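Local atomic coordinates of C-domain type II peptide synthetase (Streptomyces globisporus, PDB entry 4ZNM), a protein that belongs to the condensation-domain family and is named as a type II peptide synthetase condensation domain, a protein of a single chain. Residues T127-V140 and A149-D161. Numbering follows the deposited sequence.
Sequences TGLSVRELPLLRAV and AVLVLIAHHTAAD. With NA (sodium ion), chain C.
Backbone hydrogen bonds join R138 to I154 and V140 to V152, each pair bonding in both directions; the straightest, V152 N to V140 O, has an N-H...O angle of 172°. With strand axes 163° apart, the pairing is antiparallel, and H156 N extends it by donating to L136 O at 3.1 Å.

Apolar packing marks the face bearing L137 and A139. A139 CB presses against L153 CD2 at 3.5 Å, tighter than usual, and L137 CD1 reaches A155 CB on the same side, where M165 of helix 162-180 touches L153 and A155.

Polar side chains add two further groups. On the face bearing R138 and V140, a bend at chi3 (-77°) turns the R138 guanidinium back over I154 CG2, which lies 4.0 Å from its plane; R138 NH1 donates to T127 OG1 and G128 O, both in that plane, and T127 OG1 also bonds V124 O. The H156 ring has a CH-pi contact on one face, V131 CB 3.6 Å from the centroid, and polar partners at its edge: L129 O is 3.1 Å from H156 CD2, T158 OG1 is hydrogen-bonded to H156 ND1 at 2.8 Å, and G43 O partners H156 NE2.

The loop 127-136, whose L129 O and V131 CB meet that ring, also folds round a sodium ion, ligated by S130 O and OG, E133 O, P135 O and a water. The hairpin's second strand runs straight into H156-H157-T158-A159-A160-D161, the HHxxxD signature of condensation domains, whose D161 N-caps helix 162-180.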
loop_
_atom_site.group_PDB
_atom_site.type_symbol
_atom_site.label_atom_id
_atom_site.label_comp_id
_atom_site.label_asym_id
_atom_site.label_seq_id
_atom_site.Cartn_x
_atom_site.Cartn_y
_atom_site.Cartn_z
ATOM N N THR A 127 -2.759 12.036 12.123
ATOM C CA THR A 127 -3.685 13.123 11.856
ATOM C C THR A 127 -4.623 12.753 10.707
ATOM O O THR A 127 -4.368 11.805 9.968
ATOM C CB THR A 127 -2.957 14.429 11.526
ATOM O OG1 THR A 127 -2.288 14.319 10.258
ATOM C CG2 THR A 127 -1.967 14.758 12.624
ATOM N N GLY A 128 -5.728 13.486 10.583
ATOM C CA GLY A 128 -6.751 13.179 9.586
ATOM C C GLY A 128 -6.658 14.045 8.353
ATOM O O GLY A 128 -6.032 15.105 8.358
ATOM N N LEU A 129 -7.261 13.565 7.273
ATOM C CA LEU A 129 -7.238 14.290 6.004
ATOM C C LEU A 129 -8.501 13.889 5.230
ATOM O O LEU A 129 -8.582 12.790 4.724
ATOM C CB LEU A 129 -5.962 13.951 5.240
ATOM C CG LEU A 129 -5.791 14.537 3.841
ATOM C CD1 LEU A 129 -5.882 16.030 3.896
ATOM C CD2 LEU A 129 -4.448 14.136 3.237
ATOM N N SER A 130 -9.472 14.787 5.176
ATOM C CA SER A 130 -10.766 14.520 4.553
ATOM C C SER A 130 -10.648 14.265 3.062
ATOM O O SER A 130 -9.706 14.744 2.416
ATOM C CB SER A 130 -11.696 15.701 4.782
ATOM O OG SER A 130 -11.287 16.792 3.985
ATOM N N VAL A 131 -11.595 13.496 2.520
ATOM C CA VAL A 131 -11.718 13.359 1.063
ATOM C C VAL A 131 -12.827 14.294 0.535
ATOM O O VAL A 131 -12.965 14.538 -0.663
ATOM C CB VAL A 131 -12.001 11.885 0.667
ATOM C CG1 VAL A 131 -13.425 11.507 1.027
ATOM C CG2 VAL A 131 -11.683 11.703 -0.815
ATOM N N ARG A 132 -13.635 14.806 1.445
ATOM C CA ARG A 132 -14.851 15.534 1.060
ATOM C C ARG A 132 -14.551 16.968 0.636
ATOM O O ARG A 132 -15.379 17.623 0.000
ATOM C CB ARG A 132 -15.870 15.515 2.207
ATOM C CG ARG A 132 -16.456 14.112 2.386
ATOM C CD ARG A 132 -17.763 14.083 3.208
ATOM N NE ARG A 132 -17.498 14.539 4.574
ATOM C CZ ARG A 132 -17.089 13.750 5.566
ATOM N NH1 ARG A 132 -16.875 14.258 6.774
ATOM N NH2 ARG A 132 -16.900 12.450 5.363
ATOM N N GLU A 133 -13.361 17.458 0.960
ATOM C CA GLU A 133 -12.938 18.764 0.450
ATOM C C GLU A 133 -11.435 18.853 0.421
ATOM O O GLU A 133 -10.775 18.092 1.081
ATOM C CB GLU A 133 -13.518 19.913 1.299
ATOM C CG GLU A 133 -12.972 20.027 2.692
ATOM C CD GLU A 133 -13.714 19.185 3.699
ATOM O OE1 GLU A 133 -14.729 18.560 3.331
ATOM O OE2 GLU A 133 -13.286 19.152 4.871
ATOM N N LEU A 134 -10.899 19.789 -0.345
ATOM C CA LEU A 134 -9.446 19.964 -0.409
ATOM C C LEU A 134 -8.933 20.439 0.964
ATOM O O LEU A 134 -9.686 21.035 1.714
ATOM C CB LEU A 134 -9.092 20.951 -1.517
ATOM C CG LEU A 134 -9.660 20.593 -2.909
ATOM C CD1 LEU A 134 -9.117 21.474 -3.995
ATOM C CD2 LEU A 134 -9.413 19.121 -3.279
ATOM N N PRO A 135 -7.659 20.164 1.292
ATOM C CA PRO A 135 -6.701 19.498 0.401
ATOM C C PRO A 135 -6.813 17.973 0.444
ATOM O O PRO A 135 -7.346 17.409 1.383
ATOM C CB PRO A 135 -5.352 19.949 0.942
ATOM C CG PRO A 135 -5.576 20.071 2.423
ATOM C CD PRO A 135 -7.023 20.564 2.569
ATOM N N LEU A 136 -6.291 17.333 -0.589
ATOM C CA LEU A 136 -6.114 15.900 -0.617
ATOM C C LEU A 136 -4.639 15.510 -0.463
ATOM O O LEU A 136 -4.299 14.322 -0.469
ATOM C CB LEU A 136 -6.666 15.368 -1.928
ATOM C CG LEU A 136 -8.182 15.568 -2.096
ATOM C CD1 LEU A 136 -8.575 15.051 -3.462
ATOM C CD2 LEU A 136 -8.933 14.854 -1.002
ATOM N N LEU A 137 -3.761 16.520 -0.350
ATOM C CA LEU A 137 -2.329 16.303 -0.157
ATOM C C LEU A 137 -1.859 17.385 0.790
ATOM O O LEU A 137 -2.154 18.538 0.553
ATOM C CB LEU A 137 -1.561 16.390 -1.479
ATOM C CG LEU A 137 -0.029 16.427 -1.434
ATOM C CD1 LEU A 137 0.572 15.058 -1.052
ATOM C CD2 LEU A 137 0.570 16.879 -2.795
ATOM N N ARG A 138 -1.170 17.006 1.856
ATOM C CA ARG A 138 -0.486 17.971 2.710
ATOM C C ARG A 138 0.979 17.618 2.846
ATOM O O ARG A 138 1.370 16.471 2.627
ATOM C CB ARG A 138 -1.081 18.018 4.097
ATOM C CG ARG A 138 -2.466 18.588 4.152
ATOM C CD ARG A 138 -2.877 18.949 5.587
ATOM N NE ARG A 138 -3.263 17.782 6.386
ATOM C CZ ARG A 138 -2.481 17.157 7.264
ATOM N NH1 ARG A 138 -2.976 16.115 7.948
ATOM N NH2 ARG A 138 -1.219 17.572 7.472
ATOM N N ALA A 139 1.765 18.598 3.275
ATOM C CA ALA A 139 3.188 18.394 3.494
ATOM C C ALA A 139 3.641 19.037 4.784
ATOM O O ALA A 139 3.226 20.162 5.137
ATOM C CB ALA A 139 3.974 18.957 2.354
ATOM N N VAL A 140 4.521 18.326 5.463
ATOM C CA VAL A 140 5.143 18.816 6.671
ATOM C C VAL A 140 6.668 18.649 6.475
ATOM O O VAL A 140 7.157 17.553 6.238
ATOM C CB VAL A 140 4.646 18.060 7.902
ATOM C CG1 VAL A 140 5.305 18.583 9.148
ATOM C CG2 VAL A 140 3.127 18.168 8.012
ATOM N N ALA A 149 16.931 17.756 6.377
ATOM C CA ALA A 149 15.510 17.828 6.725
ATOM C C ALA A 149 14.823 16.518 6.370
ATOM O O ALA A 149 15.386 15.690 5.632
ATOM C CB ALA A 149 14.821 18.966 5.991
ATOM N N VAL A 150 13.629 16.347 6.922
ATOM C CA VAL A 150 12.733 15.263 6.566
ATOM C C VAL A 150 11.431 15.866 6.009
ATOM O O VAL A 150 10.813 16.690 6.663
ATOM C CB VAL A 150 12.437 14.372 7.790
ATOM C CG1 VAL A 150 11.393 13.272 7.431
ATOM C CG2 VAL A 150 13.695 13.746 8.275
ATOM N N LEU A 151 11.044 15.466 4.804
ATOM C CA LEU A 151 9.812 15.929 4.204
ATOM C C LEU A 151 8.766 14.822 4.313
ATOM O O LEU A 151 8.999 13.713 3.806
ATOM C CB LEU A 151 10.028 16.285 2.743
ATOM C CG LEU A 151 8.738 16.727 2.032
ATOM C CD1 LEU A 151 8.069 17.952 2.685
ATOM C CD2 LEU A 151 8.994 16.945 0.563
ATOM N N VAL A 152 7.644 15.111 4.968
ATOM C CA VAL A 152 6.540 14.150 5.075
ATOM C C VAL A 152 5.367 14.578 4.211
ATOM O O VAL A 152 4.856 15.679 4.334
ATOM C CB VAL A 152 6.037 13.974 6.510
ATOM C CG1 VAL A 152 4.911 12.925 6.575
ATOM C CG2 VAL A 152 7.190 13.596 7.438
ATOM N N LEU A 153 4.954 13.685 3.327
ATOM C CA LEU A 153 3.738 13.890 2.579
ATOM C C LEU A 153 2.617 12.955 3.034
ATOM O O LEU A 153 2.829 11.773 3.376
ATOM C CB LEU A 153 4.009 13.690 1.097
ATOM C CG LEU A 153 5.159 14.511 0.508
ATOM C CD1 LEU A 153 5.237 14.223 -1.011
ATOM C CD2 LEU A 153 4.964 16.004 0.801
ATOM N N ILE A 154 1.413 13.489 3.010
ATOM C CA ILE A 154 0.232 12.707 3.303
ATOM C C ILE A 154 -0.834 13.012 2.281
ATOM O O ILE A 154 -1.062 14.156 1.915
ATOM C CB ILE A 154 -0.264 12.973 4.708
ATOM C CG1 ILE A 154 -1.495 12.117 4.988
ATOM C CG2 ILE A 154 -0.520 14.436 4.898
ATOM C CD1 ILE A 154 -1.928 12.182 6.435
ATOM N N ALA A 155 -1.469 11.951 1.808
ATOM C CA ALA A 155 -2.469 12.061 0.766
ATOM C C ALA A 155 -3.582 11.081 1.042
ATOM O O ALA A 155 -3.350 9.993 1.582
ATOM C CB ALA A 155 -1.848 11.769 -0.582
ATOM N N HIS A 156 -4.788 11.444 0.639
ATOM C CA HIS A 156 -5.893 10.542 0.817
ATOM C C HIS A 156 -5.703 9.344 -0.100
ATOM O O HIS A 156 -5.316 9.465 -1.263
ATOM C CB HIS A 156 -7.230 11.222 0.559
ATOM C CG HIS A 156 -8.349 10.532 1.264
ATOM N ND1 HIS A 156 -9.019 9.450 0.729
ATOM C CD2 HIS A 156 -8.856 10.714 2.505
ATOM C CE1 HIS A 156 -9.913 9.015 1.606
ATOM N NE2 HIS A 156 -9.832 9.769 2.690
ATOM N N HIS A 157 -5.971 8.170 0.445
ATOM C CA HIS A 157 -5.601 6.927 -0.218
ATOM C C HIS A 157 -6.616 6.522 -1.300
ATOM O O HIS A 157 -6.392 5.552 -2.050
ATOM C CB HIS A 157 -5.412 5.879 0.876
ATOM C CG HIS A 157 -4.680 4.639 0.444
ATOM N ND1 HIS A 157 -4.016 4.517 -0.762
ATOM C CD2 HIS A 157 -4.521 3.455 1.076
ATOM C CE1 HIS A 157 -3.480 3.315 -0.848
ATOM N NE2 HIS A 157 -3.774 2.648 0.252
ATOM N N THR A 158 -7.728 7.268 -1.397
ATOM C CA THR A 158 -8.592 7.184 -2.586
ATOM C C THR A 158 -7.963 7.908 -3.773
ATOM O O THR A 158 -8.331 7.656 -4.918
ATOM C CB THR A 158 -10.026 7.808 -2.352
ATOM O OG1 THR A 158 -9.895 9.182 -1.939
ATOM C CG2 THR A 158 -10.842 7.018 -1.323
ATOM N N ALA A 159 -7.000 8.793 -3.490
ATOM C CA ALA A 159 -6.391 9.662 -4.484
ATOM C C ALA A 159 -4.995 9.196 -4.926
ATOM O O ALA A 159 -4.531 9.598 -5.969
ATOM C CB ALA A 159 -6.291 11.087 -3.924
ATOM N N ALA A 160 -4.321 8.385 -4.116
ATOM C CA ALA A 160 -2.933 8.008 -4.368
ATOM C C ALA A 160 -2.609 6.689 -3.730
ATOM O O ALA A 160 -3.012 6.424 -2.604
ATOM C CB ALA A 160 -1.979 9.112 -3.826
ATOM N N ASP A 161 -1.908 5.844 -4.470
ATOM C CA ASP A 161 -1.266 4.654 -3.929
ATOM C C ASP A 161 0.272 4.851 -3.792
ATOM O O ASP A 161 0.781 5.961 -3.985
ATOM C CB ASP A 161 -1.595 3.432 -4.811
ATOM C CG ASP A 161 -1.232 3.628 -6.314
ATOM O OD1 ASP A 161 -0.388 4.497 -6.662
ATOM O OD2 ASP A 161 -1.783 2.849 -7.150
HETATM NA NA NA C . -9.294 17.197 2.568
HETATM O O HOH W 1 -8.773 18.120 4.553
#